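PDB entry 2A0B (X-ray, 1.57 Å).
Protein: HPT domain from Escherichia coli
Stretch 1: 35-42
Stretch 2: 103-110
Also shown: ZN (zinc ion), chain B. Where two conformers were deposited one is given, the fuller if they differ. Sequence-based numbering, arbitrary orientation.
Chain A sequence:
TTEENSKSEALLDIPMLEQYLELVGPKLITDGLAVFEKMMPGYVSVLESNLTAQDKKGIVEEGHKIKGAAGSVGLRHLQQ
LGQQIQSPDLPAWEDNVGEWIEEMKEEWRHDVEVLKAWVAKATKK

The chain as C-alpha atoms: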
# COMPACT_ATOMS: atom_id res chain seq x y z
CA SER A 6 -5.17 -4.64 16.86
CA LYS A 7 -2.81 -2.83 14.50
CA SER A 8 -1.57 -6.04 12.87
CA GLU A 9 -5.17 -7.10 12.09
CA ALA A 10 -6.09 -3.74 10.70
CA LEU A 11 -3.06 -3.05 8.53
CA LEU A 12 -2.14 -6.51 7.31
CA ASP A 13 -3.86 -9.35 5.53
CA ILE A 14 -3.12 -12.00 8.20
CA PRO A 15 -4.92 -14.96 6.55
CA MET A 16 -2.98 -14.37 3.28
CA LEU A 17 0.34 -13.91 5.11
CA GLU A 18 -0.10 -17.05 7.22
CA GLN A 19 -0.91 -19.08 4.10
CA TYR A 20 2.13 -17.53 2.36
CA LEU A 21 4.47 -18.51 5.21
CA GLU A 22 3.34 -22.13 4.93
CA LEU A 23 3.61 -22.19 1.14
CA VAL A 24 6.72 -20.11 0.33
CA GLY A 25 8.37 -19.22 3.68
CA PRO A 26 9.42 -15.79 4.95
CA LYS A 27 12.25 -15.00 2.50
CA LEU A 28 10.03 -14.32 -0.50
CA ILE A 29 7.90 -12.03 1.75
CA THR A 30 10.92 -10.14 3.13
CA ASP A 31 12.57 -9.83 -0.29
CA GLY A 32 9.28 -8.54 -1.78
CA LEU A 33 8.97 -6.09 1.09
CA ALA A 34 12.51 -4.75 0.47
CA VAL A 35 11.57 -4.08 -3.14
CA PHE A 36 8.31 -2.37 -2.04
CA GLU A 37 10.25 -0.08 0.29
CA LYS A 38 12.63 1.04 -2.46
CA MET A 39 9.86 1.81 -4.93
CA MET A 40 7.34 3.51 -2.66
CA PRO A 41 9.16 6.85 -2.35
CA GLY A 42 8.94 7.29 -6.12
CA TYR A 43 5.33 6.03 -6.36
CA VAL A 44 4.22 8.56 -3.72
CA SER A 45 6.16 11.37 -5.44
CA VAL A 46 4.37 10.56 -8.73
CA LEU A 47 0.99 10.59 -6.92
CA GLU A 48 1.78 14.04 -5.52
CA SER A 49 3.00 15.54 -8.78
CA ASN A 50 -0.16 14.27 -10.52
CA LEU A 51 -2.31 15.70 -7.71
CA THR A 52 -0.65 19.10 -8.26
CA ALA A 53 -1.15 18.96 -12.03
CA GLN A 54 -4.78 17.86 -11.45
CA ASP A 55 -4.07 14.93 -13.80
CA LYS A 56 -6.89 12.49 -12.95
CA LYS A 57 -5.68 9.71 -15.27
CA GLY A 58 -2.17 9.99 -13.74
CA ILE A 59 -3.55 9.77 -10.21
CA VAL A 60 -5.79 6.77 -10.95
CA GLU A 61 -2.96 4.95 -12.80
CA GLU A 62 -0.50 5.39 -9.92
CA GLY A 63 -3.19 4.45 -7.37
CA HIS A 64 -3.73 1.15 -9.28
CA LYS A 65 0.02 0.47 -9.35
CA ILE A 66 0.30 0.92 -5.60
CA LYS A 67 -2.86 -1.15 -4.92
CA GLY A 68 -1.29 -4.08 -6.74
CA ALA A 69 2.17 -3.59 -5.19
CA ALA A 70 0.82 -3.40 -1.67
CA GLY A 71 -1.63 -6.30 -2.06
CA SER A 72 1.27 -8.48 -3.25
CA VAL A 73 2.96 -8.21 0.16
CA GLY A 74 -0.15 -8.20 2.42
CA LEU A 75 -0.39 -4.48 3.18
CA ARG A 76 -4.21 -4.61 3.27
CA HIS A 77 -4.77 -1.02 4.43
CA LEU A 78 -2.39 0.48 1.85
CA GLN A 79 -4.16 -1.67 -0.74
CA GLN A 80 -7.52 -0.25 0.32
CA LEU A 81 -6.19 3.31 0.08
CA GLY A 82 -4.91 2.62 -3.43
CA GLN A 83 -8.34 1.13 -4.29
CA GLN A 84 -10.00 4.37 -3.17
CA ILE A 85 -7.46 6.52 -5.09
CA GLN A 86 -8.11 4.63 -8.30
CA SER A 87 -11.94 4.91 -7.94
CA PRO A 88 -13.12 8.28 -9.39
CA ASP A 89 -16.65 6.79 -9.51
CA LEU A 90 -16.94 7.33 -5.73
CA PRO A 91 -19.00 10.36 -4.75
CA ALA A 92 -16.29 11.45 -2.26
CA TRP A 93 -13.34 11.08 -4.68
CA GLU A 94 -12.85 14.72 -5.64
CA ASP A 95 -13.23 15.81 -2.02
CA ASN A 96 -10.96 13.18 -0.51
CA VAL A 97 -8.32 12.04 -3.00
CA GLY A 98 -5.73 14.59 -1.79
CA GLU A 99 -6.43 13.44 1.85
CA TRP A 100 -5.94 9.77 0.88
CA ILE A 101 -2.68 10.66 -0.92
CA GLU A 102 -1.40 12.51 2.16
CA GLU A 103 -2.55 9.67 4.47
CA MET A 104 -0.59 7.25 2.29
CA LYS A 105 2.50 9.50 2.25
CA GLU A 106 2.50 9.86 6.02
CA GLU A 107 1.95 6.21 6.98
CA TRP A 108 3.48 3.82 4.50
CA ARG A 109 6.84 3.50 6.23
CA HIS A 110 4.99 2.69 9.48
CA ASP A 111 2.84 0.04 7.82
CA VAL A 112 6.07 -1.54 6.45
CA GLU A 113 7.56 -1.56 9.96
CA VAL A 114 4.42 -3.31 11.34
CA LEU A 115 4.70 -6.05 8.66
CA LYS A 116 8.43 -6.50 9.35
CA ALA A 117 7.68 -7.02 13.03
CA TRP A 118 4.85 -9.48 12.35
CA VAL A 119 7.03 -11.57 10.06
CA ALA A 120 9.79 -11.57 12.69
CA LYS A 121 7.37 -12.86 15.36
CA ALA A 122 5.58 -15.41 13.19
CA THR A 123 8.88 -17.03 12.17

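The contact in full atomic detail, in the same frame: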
# COMPACT_ATOMS: atom_id res chain seq x y z
N VAL A 35 11.80 -4.70 -1.88
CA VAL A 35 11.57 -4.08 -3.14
C VAL A 35 10.43 -3.00 -3.00
O VAL A 35 10.63 -1.92 -3.55
CB VAL A 35 11.15 -5.06 -4.26
CG1 VAL A 35 10.73 -4.36 -5.53
CG2 VAL A 35 12.41 -5.91 -4.51
N PHE A 36 9.44 -3.35 -2.25
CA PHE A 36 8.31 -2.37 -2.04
C PHE A 36 8.88 -1.12 -1.39
O PHE A 36 8.52 -0.02 -1.87
CB PHE A 36 7.26 -3.03 -1.19
CG PHE A 36 6.03 -2.16 -0.92
CD1 PHE A 36 5.02 -2.11 -1.85
CD2 PHE A 36 5.97 -1.48 0.28
CE1 PHE A 36 3.89 -1.31 -1.54
CE2 PHE A 36 4.86 -0.66 0.55
CZ PHE A 36 3.83 -0.61 -0.35
N GLU A 37 9.69 -1.31 -0.35
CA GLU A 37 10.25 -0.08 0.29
C GLU A 37 11.07 0.78 -0.60
O GLU A 37 11.17 2.02 -0.49
CB GLU A 37 11.18 -0.49 1.44
CG GLU A 37 10.57 -1.08 2.68
CD GLU A 37 11.74 -1.25 3.66
OE1 GLU A 37 12.16 -0.26 4.25
OE2 GLU A 37 12.29 -2.35 3.74
N LYS A 38 11.84 0.21 -1.58
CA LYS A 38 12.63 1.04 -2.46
C LYS A 38 11.80 1.76 -3.52
O LYS A 38 12.28 2.76 -4.03
CB LYS A 38 13.78 0.26 -3.10
CG LYS A 38 13.65 -0.33 -4.46
CD LYS A 38 15.04 -0.77 -4.98
CE LYS A 38 15.11 -2.28 -5.11
NZ LYS A 38 16.49 -2.65 -5.57
N MET A 39 10.61 1.18 -3.86
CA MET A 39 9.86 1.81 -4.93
C MET A 39 8.83 2.85 -4.42
O MET A 39 8.51 3.77 -5.18
CB MET A 39 9.03 0.77 -5.70
CG MET A 39 9.93 -0.35 -6.28
SD MET A 39 11.22 0.19 -7.38
CE MET A 39 10.32 0.94 -8.69
N MET A 40 8.44 2.65 -3.18
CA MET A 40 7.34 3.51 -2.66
C MET A 40 7.67 4.99 -2.64
O MET A 40 6.76 5.79 -3.00
CB MET A 40 6.85 3.01 -1.33
CG MET A 40 5.67 2.08 -1.29
SD MET A 40 4.19 2.71 -2.16
CE MET A 40 3.18 3.36 -0.79
N PRO A 41 8.87 5.42 -2.31
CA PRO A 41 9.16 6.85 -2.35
C PRO A 41 8.83 7.47 -3.69
O PRO A 41 8.19 8.55 -3.84
CB PRO A 41 10.64 7.01 -2.00
CG PRO A 41 10.92 5.78 -1.23
CD PRO A 41 10.04 4.67 -1.81
N GLY A 42 9.22 6.83 -4.81
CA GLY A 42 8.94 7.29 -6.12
C GLY A 42 7.48 7.21 -6.49
O GLY A 42 6.97 8.10 -7.19
N GLU A 103 -2.44 10.74 3.54
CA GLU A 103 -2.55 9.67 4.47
C GLU A 103 -1.52 8.54 4.08
O GLU A 103 -0.74 8.12 4.91
CB GLU A 103 -3.93 9.09 4.47
CG GLU A 103 -4.08 8.00 5.49
CD GLU A 103 -5.43 7.38 5.45
OE1 GLU A 103 -6.46 7.96 4.94
OE2 GLU A 103 -5.62 6.24 5.95
N MET A 104 -1.60 8.25 2.78
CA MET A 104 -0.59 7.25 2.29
C MET A 104 0.82 7.70 2.50
O MET A 104 1.68 6.93 2.98
CB MET A 104 -0.78 7.07 0.75
CG MET A 104 0.33 6.13 0.23
SD MET A 104 -0.37 4.49 -0.11
CE MET A 104 -1.40 5.02 -1.50
N LYS A 105 1.18 8.95 2.16
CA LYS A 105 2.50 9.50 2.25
C LYS A 105 2.99 9.41 3.70
O LYS A 105 4.15 9.08 4.00
CB LYS A 105 2.48 10.95 1.76
CG LYS A 105 3.81 11.69 2.01
CD LYS A 105 3.66 13.12 1.49
CE LYS A 105 5.02 13.70 1.10
NZ LYS A 105 4.93 15.19 0.91
N GLU A 106 2.11 9.81 4.62
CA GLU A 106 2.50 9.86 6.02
C GLU A 106 2.66 8.50 6.66
O GLU A 106 3.44 8.40 7.62
CB GLU A 106 1.47 10.66 6.90
CG GLU A 106 1.51 12.15 6.57
CD GLU A 106 0.47 12.97 7.38
OE1 GLU A 106 0.01 12.53 8.42
OE2 GLU A 106 0.19 14.05 6.84
N GLU A 107 1.94 7.44 6.27
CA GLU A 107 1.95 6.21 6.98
C GLU A 107 2.70 4.99 6.27
O GLU A 107 2.80 4.08 7.11
CB GLU A 107 0.57 5.67 7.22
CG GLU A 107 -0.08 5.09 5.94
CD GLU A 107 -1.39 4.51 6.33
OE1 GLU A 107 -1.59 3.58 7.10
OE2 GLU A 107 -2.38 5.14 5.83
N TRP A 108 3.06 5.19 5.05
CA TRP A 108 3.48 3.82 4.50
C TRP A 108 4.73 3.24 5.16
O TRP A 108 4.68 1.99 5.28
CB TRP A 108 3.65 3.98 3.00
CG TRP A 108 4.80 4.75 2.52
CD1 TRP A 108 4.89 6.07 2.19
CD2 TRP A 108 6.15 4.27 2.32
NE1 TRP A 108 6.11 6.46 1.77
CE2 TRP A 108 6.93 5.29 1.87
CE3 TRP A 108 6.66 2.94 2.52
CZ2 TRP A 108 8.29 5.19 1.56
CZ3 TRP A 108 8.02 2.84 2.22
CH2 TRP A 108 8.79 3.90 1.76
N ARG A 109 5.65 4.12 5.57
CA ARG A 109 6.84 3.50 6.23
C ARG A 109 6.43 2.80 7.47
O ARG A 109 6.93 1.72 7.91
CB ARG A 109 7.93 4.55 6.34
CG ARG A 109 8.44 5.22 5.08
CD ARG A 109 9.61 6.16 5.30
NE ARG A 109 10.21 6.72 4.09
CZ ARG A 109 9.80 7.79 3.43
NH1 ARG A 109 8.70 8.43 3.83
NH2 ARG A 109 10.44 8.18 2.33
N HIS A 110 5.48 3.35 8.31
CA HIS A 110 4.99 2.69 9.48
C HIS A 110 4.34 1.35 9.25
O HIS A 110 4.48 0.37 9.96
CB HIS A 110 4.04 3.67 10.26
CG HIS A 110 3.24 3.04 11.34
ND1 HIS A 110 3.77 2.75 12.58
CD2 HIS A 110 1.96 2.60 11.46
CE1 HIS A 110 2.90 2.17 13.36
NE2 HIS A 110 1.76 2.07 12.71
ZN ZN B . -4.19 4.97 6.75

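The contact is dominated by one side chain: Trp108 lays its indole against the helix of residues 35–42 and touches four of its residues, Phe36 and Glu37 and, a turn later, Met40 and Pro41. Most striking is its meeting with Met40, whose CB lies 3.6 Å from the centroid of the six-membered ring of Trp108 and only 5° off the ring normal, a CH-pi contact almost exactly over the face. The Met40 sulfur sits farther along the indole, with SD 5.3 Å from the centroid of the Trp108 five-membered ring and 18° off its normal.

The two helices run nearly antiparallel, at 160°, and their axes approach no closer than 11.0 Å. Such a separation leaves room for a large aromatic group between the backbones, and both Met40 and Trp108 direct their CA-to-CB bonds toward the opposing helix. With chi1 at 71° (p), Trp108 reaches across, and its CH2 lies 3.8 Å from the backbone O of Glu37. Trp108 CZ2 also packs 3.8 Å from Pro41 CD, while a looser approach joins Trp108 CE3 to Phe36 CE2 at 4.5 Å.

Met40 extends the apolar packing beyond the indole: its CE lies 3.8 Å from SD of Met104, one helical turn before Trp108. Met104 starts out sideways, but its end comes nearer to the other helix. At the exposed margin, Arg109 NH2 approaches Pro41 CG at 4.3 Å without a polar partner across the contact.

No hydrogen bond links the two stretches, and most of the 273 Å² buried between them belongs to Trp108 and Met40, with smaller shares from Pro41, Met104 and Phe36. The zinc ion takes no part in this packing; it is bound by Glu103 OE2 at 2.1 Å and Glu107 OE2 at 2.0 Å, together with one atom from elsewhere in the structure.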